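Local coordinates for protein tyrosyl-tRNA synthetase (Pyrococcus horikoshii, PDB 2CYC) that attaches L-tyrosine to its cognate tRNA, probably by first activating the amino acid with ATP and then transferring it to the acceptor end, at residues Ala73-His76 with Ser77-Asn80; Gly84-Leu87 with Glu88-Gln91; Tyr319-Phe322 with Glu323-Lys326. All blocks are in the same frame, centred on the assembly; numbering follows the deposited sequence.

Contact 1: residues Ala73-His76 with Ser77-Asn80. With TYR (tyrosine), chain C.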
loop_
_atom_site.group_PDB
_atom_site.type_symbol
_atom_site.label_atom_id
_atom_site.label_comp_id
_atom_site.label_asym_id
_atom_site.label_seq_id
_atom_site.Cartn_x
_atom_site.Cartn_y
_atom_site.Cartn_z
ATOM N N ALA A 73 -5.905 14.957 -7.401
ATOM C CA ALA A 73 -5.399 13.603 -7.148
ATOM C C ALA A 73 -4.757 12.912 -8.346
ATOM O O ALA A 73 -5.340 11.971 -8.900
ATOM C CB ALA A 73 -6.540 12.742 -6.589
ATOM N N ASP A 74 -3.544 13.344 -8.717
ATOM C CA ASP A 74 -2.875 12.775 -9.884
ATOM C C ASP A 74 -2.470 11.302 -9.797
ATOM O O ASP A 74 -2.902 10.512 -10.641
ATOM C CB ASP A 74 -1.684 13.663 -10.342
ATOM C CG ASP A 74 -0.663 13.957 -9.238
ATOM O OD1 ASP A 74 -0.884 13.614 -8.053
ATOM O OD2 ASP A 74 0.380 14.562 -9.578
ATOM N N TRP A 75 -1.669 10.915 -8.802
ATOM C CA TRP A 75 -1.273 9.506 -8.685
ATOM C C TRP A 75 -2.511 8.637 -8.512
ATOM O O TRP A 75 -2.568 7.515 -9.025
ATOM C CB TRP A 75 -0.332 9.269 -7.494
ATOM C CG TRP A 75 1.064 9.758 -7.699
ATOM C CD1 TRP A 75 1.479 10.728 -8.577
ATOM C CD2 TRP A 75 2.224 9.381 -6.943
ATOM N NE1 TRP A 75 2.821 10.979 -8.404
ATOM C CE2 TRP A 75 3.305 10.170 -7.410
ATOM C CE3 TRP A 75 2.455 8.458 -5.910
ATOM C CZ2 TRP A 75 4.601 10.064 -6.879
ATOM C CZ3 TRP A 75 3.746 8.352 -5.377
ATOM C CH2 TRP A 75 4.802 9.153 -5.867
ATOM N N HIS A 76 -3.502 9.155 -7.789
ATOM C CA HIS A 76 -4.739 8.411 -7.559
ATOM C C HIS A 76 -5.404 8.104 -8.901
ATOM O O HIS A 76 -5.863 6.991 -9.129
ATOM C CB HIS A 76 -5.727 9.214 -6.694
ATOM C CG HIS A 76 -5.155 9.696 -5.396
ATOM N ND1 HIS A 76 -4.199 10.688 -5.326
ATOM C CD2 HIS A 76 -5.445 9.359 -4.115
ATOM C CE1 HIS A 76 -3.930 10.945 -4.057
ATOM N NE2 HIS A 76 -4.672 10.152 -3.302
ATOM N N SER A 77 -5.460 9.103 -9.777
ATOM C CA SER A 77 -6.070 8.943 -11.097
ATOM C C SER A 77 -5.255 7.975 -11.947
ATOM O O SER A 77 -5.807 7.223 -12.748
ATOM C CB SER A 77 -6.167 10.299 -11.806
ATOM O OG SER A 77 -6.938 11.211 -11.049
ATOM N N TRP A 78 -3.939 8.019 -11.775
ATOM C CA TRP A 78 -3.023 7.136 -12.491
ATOM C C TRP A 78 -3.333 5.694 -12.059
ATOM O O TRP A 78 -3.464 4.788 -12.887
ATOM C CB TRP A 78 -1.587 7.540 -12.137
ATOM C CG TRP A 78 -0.516 6.504 -12.373
ATOM C CD1 TRP A 78 -0.367 5.697 -13.471
ATOM C CD2 TRP A 78 0.577 6.197 -11.495
ATOM N NE1 TRP A 78 0.757 4.908 -13.328
ATOM C CE2 TRP A 78 1.353 5.193 -12.126
ATOM C CE3 TRP A 78 0.979 6.678 -10.232
ATOM C CZ2 TRP A 78 2.512 4.651 -11.536
ATOM C CZ3 TRP A 78 2.130 6.146 -9.644
ATOM C CH2 TRP A 78 2.885 5.135 -10.301
ATOM N N ILE A 79 -3.470 5.503 -10.753
ATOM C CA ILE A 79 -3.788 4.199 -10.182
ATOM C C ILE A 79 -5.143 3.721 -10.688
ATOM O O ILE A 79 -5.327 2.541 -11.007
ATOM C CB ILE A 79 -3.852 4.282 -8.641
ATOM C CG1 ILE A 79 -2.433 4.355 -8.070
ATOM C CG2 ILE A 79 -4.645 3.104 -8.079
ATOM C CD1 ILE A 79 -2.404 4.570 -6.561
ATOM N N ASN A 80 -6.088 4.651 -10.774
ATOM C CA ASN A 80 -7.428 4.306 -11.213
ATOM C C ASN A 80 -7.599 4.270 -12.733
ATOM O O ASN A 80 -8.718 4.291 -13.238
ATOM C CB ASN A 80 -8.449 5.259 -10.571
ATOM C CG ASN A 80 -9.809 4.610 -10.408
ATOM O OD1 ASN A 80 -9.922 3.387 -10.486
ATOM N ND2 ASN A 80 -10.842 5.416 -10.168
HETATM N N TYR C . -11.807 9.403 -4.635
HETATM C CA TYR C . -12.157 10.769 -5.129
HETATM C C TYR C . -13.051 10.676 -6.365
HETATM O O TYR C . -13.222 9.554 -6.888
HETATM C CB TYR C . -10.878 11.553 -5.467
HETATM C CG TYR C . -9.999 11.825 -4.261
HETATM C CD1 TYR C . -10.468 12.578 -3.186
HETATM C CD2 TYR C . -8.694 11.329 -4.197
HETATM C CE1 TYR C . -9.657 12.828 -2.065
HETATM C CE2 TYR C . -7.877 11.580 -3.095
HETATM C CZ TYR C . -8.361 12.323 -2.032
HETATM O OH TYR C . -7.547 12.554 -0.936
HETATM O OXT TYR C . -13.564 11.727 -6.798
#
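Trp-75 and Trp-78 meet with different first torsions: CG of Trp-75 lies beside its backbone N (chi1 -74°), whereas CG of Trp-78 swings anti to its own N (chi1 160°). The side chains point the same way, side by side, with their ring planes almost perpendicular, at 86°. This is a T-shaped stack, with the edge of the Trp-78 six-membered ring turned to the face of the Trp-75 five-membered ring; CE3 of Trp-78 comes to 4.0 Å from CG of Trp-75.

On another side of this short helix, Ser-77 turns back to the N-cap residue. Its OG donates to Ala-73 O at 2.8 Å, and its backbone N donates to the same oxygen at 3.0 Å. The two donors approach from opposite faces of the carbonyl plane, so the oxygen is gripped twice. OG is also hydrogen-bonded to Ile-42 N, which ties the first turn to the neighbouring loop.

The bound tyrosine substrate packs against Ala-73 and His-76. Its CE2 sits over one face of the imidazole, toward the rim, 3.4 Å from His-76 CD2, while its CD2 is 3.5 Å from Ala-73 CB. Tyr-168 makes an edge-to-face contact with the same imidazole, and NE2 of His-76 has a weak hydrogen bond to Asp-175, which itself binds the substrate tyrosine.

The chemistry is therefore divided: the helix start offers the tyrosine ring an apolar methyl and a flat imidazole, while the polar groups of the substrate are hydrogen-bonded by Tyr-37, Tyr-168, Gln-172, Asp-175 and Gln-190.

Contact 2: residues Gly84-Leu87 with Glu88-Gln91; sequences GGDL and EVIQ
Asp-86 reaches over the first turn of helix 87-108 as its N-cap, and OD1 accepts from Val-89 N at 3.1 Å. The N-H points well at the oxygen (157°) but comes from above the carboxylate, 57° out of its plane. With CG of Asp-86 anti to the backbone N (chi1 -171°), the carboxylate is carried across Val-89 at about a right angle, and CG2 of Val-89 packs 3.4 Å from Asp-86 CG. Negative charge placed at the amino end of a helix probably interacts favourably with its dipole.

The close-packed part lies round buried Ile-90. Its N donates to Asp-86 O at 2.9 Å, and its side chain folds over that same oxygen, with CG1 of Ile-90 at 3.5 Å and CD1 at 3.8 Å from Asp-86 O. One residue on, Gln-91 N is bonded to Leu-87 O at 2.9 Å, and the aliphatic CG of Gln-91 rests against this carbonyl.

Glu-88 forms the loose side. It keeps its CB near Asp-86 OD1, but its chain bends at chi2 and leads the carboxylate away toward solvent, where it makes a long, weak ion pair with Arg-205 of the second subunit.

Leu-87, buried, lies against Trp-75 and Trp-78 of helix 74-79 and also meets Gln-132 of the second subunit, while Ile-90 touches Asp-74, Ile-42 and Leu-83, seating helix 87-108 beside its predecessor.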
loop_
_atom_site.group_PDB
_atom_site.type_symbol
_atom_site.label_atom_id
_atom_site.label_comp_id
_atom_site.label_asym_id
_atom_site.label_seq_id
_atom_site.Cartn_x
_atom_site.Cartn_y
_atom_site.Cartn_z
ATOM N N GLY A 84 -6.073 6.924 -19.749
ATOM C CA GLY A 84 -5.197 5.843 -20.170
ATOM C C GLY A 84 -4.019 5.569 -19.250
ATOM O O GLY A 84 -3.004 5.024 -19.682
ATOM N N GLY A 85 -4.148 5.951 -17.984
ATOM C CA GLY A 85 -3.080 5.723 -17.027
ATOM C C GLY A 85 -1.783 6.457 -17.313
ATOM O O GLY A 85 -0.724 6.051 -16.830
ATOM N N ASP A 86 -1.851 7.537 -18.084
ATOM C CA ASP A 86 -0.651 8.307 -18.408
ATOM C C ASP A 86 -0.518 9.434 -17.380
ATOM O O ASP A 86 -1.088 10.519 -17.543
ATOM C CB ASP A 86 -0.759 8.893 -19.828
ATOM C CG ASP A 86 0.548 9.520 -20.313
ATOM O OD1 ASP A 86 1.224 10.217 -19.518
ATOM O OD2 ASP A 86 0.897 9.328 -21.502
ATOM N N LEU A 87 0.235 9.167 -16.319
ATOM C CA LEU A 87 0.439 10.144 -15.255
ATOM C C LEU A 87 0.837 11.518 -15.790
ATOM O O LEU A 87 0.373 12.539 -15.285
ATOM C CB LEU A 87 1.503 9.635 -14.276
ATOM C CG LEU A 87 1.805 10.525 -13.064
ATOM C CD1 LEU A 87 0.514 10.800 -12.291
ATOM C CD2 LEU A 87 2.821 9.832 -12.168
ATOM N N GLU A 88 1.694 11.538 -16.809
ATOM C CA GLU A 88 2.151 12.787 -17.417
ATOM C C GLU A 88 0.976 13.605 -17.949
ATOM O O GLU A 88 0.891 14.812 -17.716
ATOM C CB GLU A 88 3.086 12.492 -18.588
ATOM C CG GLU A 88 4.300 11.676 -18.236
ATOM C CD GLU A 88 5.497 12.546 -17.983
ATOM O OE1 GLU A 88 5.408 13.418 -17.091
ATOM O OE2 GLU A 88 6.522 12.362 -18.680
ATOM N N VAL A 89 0.091 12.944 -18.693
ATOM C CA VAL A 89 -1.068 13.613 -19.259
ATOM C C VAL A 89 -2.020 14.033 -18.144
ATOM O O VAL A 89 -2.622 15.111 -18.202
ATOM C CB VAL A 89 -1.801 12.698 -20.271
ATOM C CG1 VAL A 89 -3.073 13.371 -20.765
ATOM C CG2 VAL A 89 -0.879 12.407 -21.458
ATOM N N ILE A 90 -2.154 13.174 -17.134
ATOM C CA ILE A 90 -3.010 13.467 -15.991
ATOM C C ILE A 90 -2.552 14.776 -15.348
ATOM O O ILE A 90 -3.359 15.662 -15.065
ATOM C CB ILE A 90 -2.945 12.312 -14.961
ATOM C CG1 ILE A 90 -3.800 11.148 -15.464
ATOM C CG2 ILE A 90 -3.405 12.785 -13.571
ATOM C CD1 ILE A 90 -3.571 9.838 -14.711
ATOM N N GLN A 91 -1.244 14.902 -15.156
ATOM C CA GLN A 91 -0.679 16.096 -14.539
ATOM C C GLN A 91 -0.835 17.369 -15.372
ATOM O O GLN A 91 -1.087 18.449 -14.834
ATOM C CB GLN A 91 0.789 15.834 -14.180
ATOM C CG GLN A 91 0.899 14.904 -12.965
ATOM C CD GLN A 91 2.313 14.437 -12.660
ATOM O OE1 GLN A 91 2.648 14.159 -11.505
ATOM N NE2 GLN A 91 3.137 14.328 -13.686
#

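Contact 3: residues Tyr319-Phe322 with Glu323-Lys326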
loop_
_atom_site.group_PDB
_atom_site.type_symbol
_atom_site.label_atom_id
_atom_site.label_comp_id
_atom_site.label_asym_id
_atom_site.label_seq_id
_atom_site.Cartn_x
_atom_site.Cartn_y
_atom_site.Cartn_z
ATOM N N TYR A 319 -41.331 31.734 -8.735
ATOM C CA TYR A 319 -41.245 30.934 -7.522
ATOM C C TYR A 319 -40.171 31.476 -6.586
ATOM O O TYR A 319 -39.148 31.998 -7.036
ATOM C CB TYR A 319 -40.936 29.480 -7.862
ATOM C CG TYR A 319 -41.988 28.821 -8.718
ATOM C CD1 TYR A 319 -41.903 28.851 -10.112
ATOM C CD2 TYR A 319 -43.068 28.154 -8.137
ATOM C CE1 TYR A 319 -42.866 28.228 -10.908
ATOM C CE2 TYR A 319 -44.036 27.528 -8.925
ATOM C CZ TYR A 319 -43.926 27.569 -10.307
ATOM O OH TYR A 319 -44.870 26.942 -11.081
ATOM N N THR A 320 -40.409 31.350 -5.284
ATOM C CA THR A 320 -39.459 31.835 -4.295
ATOM C C THR A 320 -38.809 30.693 -3.539
ATOM O O THR A 320 -37.715 30.845 -2.995
ATOM C CB THR A 320 -40.132 32.780 -3.283
ATOM O OG1 THR A 320 -41.219 32.098 -2.645
ATOM C CG2 THR A 320 -40.653 34.028 -3.990
ATOM N N THR A 321 -39.483 29.551 -3.488
ATOM C CA THR A 321 -38.924 28.392 -2.807
ATOM C C THR A 321 -39.119 27.158 -3.674
ATOM O O THR A 321 -40.034 27.102 -4.496
ATOM C CB THR A 321 -39.591 28.133 -1.439
ATOM O OG1 THR A 321 -40.923 27.650 -1.638
ATOM C CG2 THR A 321 -39.628 29.417 -0.608
ATOM N N PHE A 322 -38.253 26.169 -3.491
ATOM C CA PHE A 322 -38.354 24.952 -4.265
ATOM C C PHE A 322 -39.687 24.275 -3.991
ATOM O O PHE A 322 -40.342 23.766 -4.907
ATOM C CB PHE A 322 -37.221 23.999 -3.912
ATOM C CG PHE A 322 -37.344 22.656 -4.573
ATOM C CD1 PHE A 322 -37.276 22.539 -5.957
ATOM C CD2 PHE A 322 -37.560 21.512 -3.814
ATOM C CE1 PHE A 322 -37.423 21.305 -6.573
ATOM C CE2 PHE A 322 -37.706 20.268 -4.423
ATOM C CZ PHE A 322 -37.638 20.168 -5.807
ATOM N N GLU A 323 -40.091 24.282 -2.726
ATOM C CA GLU A 323 -41.336 23.647 -2.329
ATOM C C GLU A 323 -42.534 24.129 -3.143
ATOM O O GLU A 323 -43.353 23.320 -3.569
ATOM C CB GLU A 323 -41.588 23.862 -0.836
ATOM C CG GLU A 323 -42.512 22.817 -0.253
ATOM C CD GLU A 323 -41.965 21.406 -0.424
ATOM O OE1 GLU A 323 -42.752 20.443 -0.289
ATOM O OE2 GLU A 323 -40.747 21.259 -0.688
ATOM N N GLU A 324 -42.643 25.438 -3.361
ATOM C CA GLU A 324 -43.756 25.971 -4.154
ATOM C C GLU A 324 -43.710 25.364 -5.554
ATOM O O GLU A 324 -44.715 24.860 -6.065
ATOM C CB GLU A 324 -43.667 27.492 -4.311
ATOM C CG GLU A 324 -43.396 28.281 -3.051
ATOM C CD GLU A 324 -43.349 29.779 -3.318
ATOM O OE1 GLU A 324 -42.818 30.181 -4.377
ATOM O OE2 GLU A 324 -43.834 30.553 -2.465
ATOM N N LEU A 325 -42.530 25.420 -6.174
ATOM C CA LEU A 325 -42.363 24.897 -7.523
ATOM C C LEU A 325 -42.687 23.416 -7.593
ATOM O O LEU A 325 -43.375 22.965 -8.509
ATOM C CB LEU A 325 -40.937 25.153 -8.031
ATOM C CG LEU A 325 -40.668 24.691 -9.471
ATOM C CD1 LEU A 325 -39.539 25.505 -10.070
ATOM C CD2 LEU A 325 -40.343 23.197 -9.493
ATOM N N LYS A 326 -42.190 22.660 -6.625
ATOM C CA LYS A 326 -42.428 21.226 -6.585
ATOM C C LYS A 326 -43.928 20.926 -6.509
ATOM O O LYS A 326 -44.420 20.017 -7.184
ATOM C CB LYS A 326 -41.705 20.615 -5.383
ATOM C CG LYS A 326 -41.844 19.114 -5.270
ATOM C CD LYS A 326 -41.124 18.613 -4.028
ATOM C CE LYS A 326 -41.238 17.105 -3.913
ATOM N NZ LYS A 326 -40.573 16.575 -2.700
#
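Tyr-319, where strand 317-319 ends, lays its ring across the side chain of Leu-325 at about a right angle. CB of Leu-325 sits over one ring face in a CH-pi contact, 3.9 Å from the ring centroid, and CB of Glu-324 lies at the edge. The phenol OH is hydrogen-bonded to Asp-328, farther along the helix.

Thr-320 comes next, and its backbone N gives OE1 of Glu-324 a bond of 2.8 Å that is almost perfectly straight (177°), though it enters from above the carboxylate plane. OG1 of Thr-320 lies 3.0 Å from the same OE1 of Glu-324, at best a weak bond.

Thr-321 is the N-cap. With OG1 set between the backbone N and the carbonyl carbon (chi1 71°), the hydroxyl oxygen faces the opening turn and accepts from Glu-324 N at 3.3 Å. Glu-324 thus answers on both levels: its N-H meets the cap while its carboxylate reaches back to the N-H of the residue before the cap. With an alanine in place of Glu-324, the Thr-320 N-H would probably lose its acceptor and the Thr-320 hydroxyl the carboxylate beside it.

Phe-322 closes the segment. CB of Lys-326 lies 4.3 Å from its ring centroid, over one face, and Lys-326 N bonds to Phe-322 O at 2.8 Å. Phe-322 and Leu-325 both pack on Val-293, setting the strand-to-helix turn against helix 288-297.

Chemically, a carboxylate and a hydroxyl secure this turn on its polar side, while each aromatic ring packs on one aliphatic CB.

Overall arrangement
From the N terminus, the chain first meets contact 1, where strand 69-72 gives way to helix 74-79 beside the bound tyrosine. A short loop leads directly into contact 2, which starts helix 87-108. These two lie with centres about 8 Å apart and touch, CD1 of Ile-90 packing on Trp-78 N and the Gly-85 carbonyl lying beside the Trp-78 ring; both also reach the second subunit. Contact 3 comes much later, at the turn from strand 317-319 into helix 322-330, across the chain's centre and about 41 Å from contact 1 between centres. Contacts 2 and 3 are helix starts, while contact 1 spans a whole short helix; they follow in series without nesting or crossing, and contacts 1 and 2 link the pocket with the dimer interface.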